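Local coordinates for protein abietadiene synthase, chloroplastic (Abies grandis, PDB 3S9V) that belongs to the terpene synthase family of predominantly helical plant enzymes, with an N-terminal terpene synthase domain and a metal-binding domain in one chain, at residues Trp275-Asp278 / Thr279-Leu283; Tyr453-Pro456 / Tyr457-Asn460. All coordinates share one frame; numbering follows the deposited sequence.

Contact 1 (Trp275-Asp278 / Thr279-Leu283)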
loop_
_atom_site.group_PDB
_atom_site.type_symbol
_atom_site.label_atom_id
_atom_site.label_comp_id
_atom_site.label_asym_id
_atom_site.label_seq_id
_atom_site.Cartn_x
_atom_site.Cartn_y
_atom_site.Cartn_z
ATOM N N TRP A 275 -10.357 0.184 0.142
ATOM C CA TRP A 275 -9.661 1.109 1.024
ATOM C C TRP A 275 -9.633 0.611 2.477
ATOM O O TRP A 275 -8.661 0.822 3.200
ATOM C CB TRP A 275 -10.307 2.495 0.929
ATOM C CG TRP A 275 -9.586 3.427 0.006
ATOM C CD1 TRP A 275 -8.889 4.540 0.360
ATOM C CD2 TRP A 275 -9.437 3.299 -1.419
ATOM N NE1 TRP A 275 -8.307 5.114 -0.745
ATOM C CE2 TRP A 275 -8.627 4.372 -1.851
ATOM C CE3 TRP A 275 -9.906 2.382 -2.368
ATOM C CZ2 TRP A 275 -8.272 4.556 -3.192
ATOM C CZ3 TRP A 275 -9.553 2.563 -3.708
ATOM C CH2 TRP A 275 -8.743 3.643 -4.105
ATOM N N ALA A 276 -10.693 -0.060 2.903
ATOM C CA ALA A 276 -10.740 -0.584 4.263
ATOM C C ALA A 276 -9.674 -1.660 4.418
ATOM O O ALA A 276 -8.942 -1.696 5.417
ATOM C CB ALA A 276 -12.123 -1.164 4.555
ATOM N N VAL A 277 -9.592 -2.535 3.416
ATOM C CA VAL A 277 -8.621 -3.629 3.411
ATOM C C VAL A 277 -7.189 -3.113 3.355
ATOM O O VAL A 277 -6.305 -3.609 4.060
ATOM C CB VAL A 277 -8.848 -4.563 2.193
ATOM C CG1 VAL A 277 -7.634 -5.475 1.982
ATOM C CG2 VAL A 277 -10.106 -5.393 2.403
ATOM N N ASP A 278 -6.962 -2.122 2.502
ATOM C CA ASP A 278 -5.631 -1.546 2.338
ATOM C C ASP A 278 -5.232 -0.847 3.632
ATOM O O ASP A 278 -4.078 -0.894 4.040
ATOM C CB ASP A 278 -5.624 -0.551 1.164
ATOM C CG ASP A 278 -4.231 -0.049 0.831
ATOM O OD1 ASP A 278 -3.329 -0.887 0.620
ATOM O OD2 ASP A 278 -4.035 1.180 0.773
ATOM N N THR A 279 -6.205 -0.220 4.283
ATOM C CA THR A 279 -5.961 0.486 5.536
ATOM C C THR A 279 -5.485 -0.443 6.642
ATOM O O THR A 279 -4.485 -0.162 7.294
ATOM C CB THR A 279 -7.232 1.218 6.019
ATOM O OG1 THR A 279 -7.612 2.186 5.039
ATOM C CG2 THR A 279 -6.983 1.928 7.346
ATOM N N VAL A 280 -6.202 -1.544 6.860
ATOM C CA VAL A 280 -5.813 -2.490 7.907
ATOM C C VAL A 280 -4.515 -3.233 7.557
ATOM O O VAL A 280 -3.776 -3.664 8.452
ATOM C CB VAL A 280 -6.934 -3.511 8.198
ATOM C CG1 VAL A 280 -8.161 -2.792 8.726
ATOM C CG2 VAL A 280 -7.275 -4.293 6.948
ATOM N N GLU A 281 -4.228 -3.383 6.265
ATOM C CA GLU A 281 -2.985 -4.046 5.882
ATOM C C GLU A 281 -1.812 -3.100 6.130
ATOM O O GLU A 281 -0.832 -3.488 6.762
ATOM C CB GLU A 281 -3.010 -4.474 4.413
ATOM C CG GLU A 281 -4.032 -5.563 4.109
ATOM C CD GLU A 281 -3.904 -6.122 2.702
ATOM O OE1 GLU A 281 -3.869 -5.322 1.739
ATOM O OE2 GLU A 281 -3.847 -7.365 2.561
ATOM N N ARG A 282 -1.928 -1.860 5.652
ATOM C CA ARG A 282 -0.876 -0.849 5.823
ATOM C C ARG A 282 -0.602 -0.515 7.291
ATOM O O ARG A 282 0.519 -0.143 7.645
ATOM C CB ARG A 282 -1.243 0.447 5.098
ATOM C CG ARG A 282 -1.340 0.332 3.598
ATOM C CD ARG A 282 -1.739 1.669 2.990
ATOM N NE ARG A 282 -0.625 2.607 2.874
ATOM C CZ ARG A 282 -0.754 3.861 2.449
ATOM N NH1 ARG A 282 -1.948 4.325 2.112
ATOM N NH2 ARG A 282 0.313 4.641 2.322
ATOM N N LEU A 283 -1.630 -0.619 8.132
ATOM C CA LEU A 283 -1.475 -0.345 9.558
ATOM C C LEU A 283 -0.920 -1.570 10.289
ATOM O O LEU A 283 -0.641 -1.508 11.483
ATOM C CB LEU A 283 -2.810 0.068 10.183
ATOM C CG LEU A 283 -3.300 1.489 9.899
ATOM C CD1 LEU A 283 -4.666 1.682 10.549
ATOM C CD2 LEU A 283 -2.299 2.511 10.442
HETATM O O HOH W 1 -2.128 -3.383 0.999
#
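Trp275 to Asp278 pass their carbonyl oxygens one turn forward to the amides of Thr279 to Arg282, the i to i+4 bonding of an alpha helix, here near the C-terminal end of helix 269-282; Asp278 O, for instance, accepts Arg282 N at 2.9 Å. Thr279 adds a bond of its own. With chi1 at -61°, Thr279 OG1 lies beside its own backbone N and turns back to donate to Trp275 O at a short 2.5 Å. Trp275 O also takes Thr279 N at 2.9 Å, and the two donors come from opposite faces of the carbonyl plane. The buried hydroxyl thus has its partner within the helix. Two residues on, Val277 and Glu281 run side by side in the same direction, Val277 CG1 resting 3.8 Å from Glu281 OE1. Asp278 instead reaches across the aliphatic part of Arg282: its OD2 is 3.2 Å from Arg282 CD, whereas Arg282 NH1 stays 4.0 Å from OD2, too far apart for a salt bridge. The carboxylate and guanidinium planes are 28° apart. The charged ends find stronger partners elsewhere, Asp278 OD1 with Arg328 and Arg371, Arg282 NH2 with Glu416, and Glu281 OE2 with His333. A water donates to both Asp278 OD1 and Glu281 OE1, bridging two acids that would otherwise probably repel. The chemistry implies that Asp278 ties this helix to helices 320-332 and 363-373, while Glu281 reaches His333 just beyond helix 320-332, with basic groups and the water likely keeping both acids ionised.

Contact 2 (Tyr453-Pro456 / Tyr457-Asn460)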
loop_
_atom_site.group_PDB
_atom_site.type_symbol
_atom_site.label_atom_id
_atom_site.label_comp_id
_atom_site.label_asym_id
_atom_site.label_seq_id
_atom_site.Cartn_x
_atom_site.Cartn_y
_atom_site.Cartn_z
ATOM N N TYR A 453 -17.092 15.047 1.869
ATOM C CA TYR A 453 -17.765 13.862 2.382
ATOM C C TYR A 453 -16.849 13.058 3.296
ATOM O O TYR A 453 -15.637 13.282 3.329
ATOM C CB TYR A 453 -18.311 13.006 1.226
ATOM C CG TYR A 453 -17.274 12.386 0.314
ATOM C CD1 TYR A 453 -16.951 11.040 0.424
ATOM C CD2 TYR A 453 -16.642 13.132 -0.679
ATOM C CE1 TYR A 453 -16.032 10.448 -0.431
ATOM C CE2 TYR A 453 -15.712 12.541 -1.549
ATOM C CZ TYR A 453 -15.417 11.192 -1.416
ATOM O OH TYR A 453 -14.524 10.558 -2.263
ATOM N N MET A 454 -17.435 12.138 4.056
ATOM C CA MET A 454 -16.672 11.338 5.001
ATOM C C MET A 454 -16.903 9.850 4.800
ATOM O O MET A 454 -18.015 9.424 4.495
ATOM C CB MET A 454 -17.067 11.728 6.423
ATOM C CG MET A 454 -17.208 13.234 6.623
ATOM S SD MET A 454 -17.786 13.689 8.262
ATOM C CE MET A 454 -19.117 12.530 8.499
ATOM N N MET A 455 -15.850 9.057 4.972
ATOM C CA MET A 455 -15.975 7.621 4.818
ATOM C C MET A 455 -15.599 6.941 6.133
ATOM O O MET A 455 -14.445 6.572 6.344
ATOM C CB MET A 455 -15.083 7.130 3.676
ATOM C CG MET A 455 -15.793 6.186 2.697
ATOM S SD MET A 455 -16.993 7.003 1.627
ATOM C CE MET A 455 -15.965 7.948 0.833
ATOM N N PRO A 456 -16.584 6.775 7.037
ATOM C CA PRO A 456 -16.467 6.156 8.365
ATOM C C PRO A 456 -15.724 4.819 8.412
ATOM O O PRO A 456 -15.142 4.467 9.442
ATOM C CB PRO A 456 -17.924 6.008 8.803
ATOM C CG PRO A 456 -18.578 7.183 8.165
ATOM C CD PRO A 456 -17.978 7.183 6.785
ATOM N N TYR A 457 -15.740 4.074 7.310
ATOM C CA TYR A 457 -15.065 2.780 7.296
ATOM C C TYR A 457 -13.665 2.796 6.691
ATOM O O TYR A 457 -13.027 1.751 6.554
ATOM C CB TYR A 457 -15.952 1.726 6.619
ATOM C CG TYR A 457 -17.261 1.498 7.353
ATOM C CD1 TYR A 457 -17.485 2.062 8.614
ATOM C CD2 TYR A 457 -18.275 0.723 6.795
ATOM C CE1 TYR A 457 -18.688 1.858 9.304
ATOM C CE2 TYR A 457 -19.481 0.514 7.475
ATOM C CZ TYR A 457 -19.679 1.085 8.727
ATOM O OH TYR A 457 -20.862 0.885 9.405
ATOM N N ILE A 458 -13.179 3.980 6.342
ATOM C CA ILE A 458 -11.825 4.112 5.811
ATOM C C ILE A 458 -11.030 5.008 6.766
ATOM O O ILE A 458 -9.880 4.711 7.098
ATOM C CB ILE A 458 -11.801 4.742 4.409
ATOM C CG1 ILE A 458 -12.663 3.918 3.447
ATOM C CG2 ILE A 458 -10.364 4.797 3.904
ATOM C CD1 ILE A 458 -12.782 4.514 2.058
ATOM N N SER A 459 -11.661 6.101 7.192
ATOM C CA SER A 459 -11.069 7.061 8.127
ATOM C C SER A 459 -11.785 6.813 9.449
ATOM O O SER A 459 -12.956 7.165 9.610
ATOM C CB SER A 459 -11.315 8.501 7.660
ATOM O OG SER A 459 -10.702 8.747 6.403
ATOM N N ASN A 460 -11.074 6.210 10.391
ATOM C CA ASN A 460 -11.668 5.855 11.669
ATOM C C ASN A 460 -10.615 5.786 12.772
ATOM O O ASN A 460 -9.527 5.252 12.571
ATOM C CB ASN A 460 -12.362 4.495 11.511
ATOM C CG ASN A 460 -13.122 4.074 12.745
ATOM O OD1 ASN A 460 -12.542 3.879 13.810
ATOM N ND2 ASN A 460 -14.437 3.924 12.606
#
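The ring of Tyr457 stands obliquely to the backbone of Pro456, its CD1 3.3 Å from Pro456 C and 4.0 Å from Pro456 CB. This ring sits at the second corner of a type I beta turn, Met455 to Ile458, with Pro456 at the first. Two torsions bring it there: chi1 of -62° sets CG beside the tyrosine's own backbone N, and chi2 of -9° swings CD1 back over the preceding peptide. The second flat group, the amide of Asn460, lies so that Pro456 O sits almost in its plane. The proline suits the first corner, where its ring fixes phi and no amide hydrogen is called for. Ile458 N closes the turn on Met455 O at 2.9 Å, coming from above the carbonyl plane. Ser459 N donates to Met455 O, also at 2.9 Å but nearly in line with the C=O, an i to i+4 bond that overlays an alpha turn on the beta turn, so this carbonyl is gripped twice. Met455 and Ile458 lie alongside each other and point the same way, with Met455 CG 3.5 Å from Ile458 CD1; both also touch Phe271 of helix 269-282 and Trp447. The turn leads straight into helix 461-491, where Asn460 is the N-cap and its OD1 accepts Lys462 N. The other end of that amide faces back into the turn: Asn460 ND2 donates to Pro456 O at 3.3 Å with an N-H...O angle of 161°.

Contact 1 belongs to the buried interior, its centre about 8 Å from the centre of the chain, whereas contact 2 is partly buried and about 18 Å out. Their own centres are about 12 Å apart, and they meet where Trp275 CB packs 3.4 Å from Ile458 CD1. Helix 461-491 brings them together again: contact 2 leads into its start, and its Tyr463 packs on Thr279 and its OH hydrogen-bonds Tyr457 O. Tyr441 likewise touches Thr279 and bonds the backbone of Ile458 and Asn460. The chemistry follows the location: contact 1 sends charged side chains to partners on other helices, while neutral amide and carbonyl bonds hold the loop of contact 2.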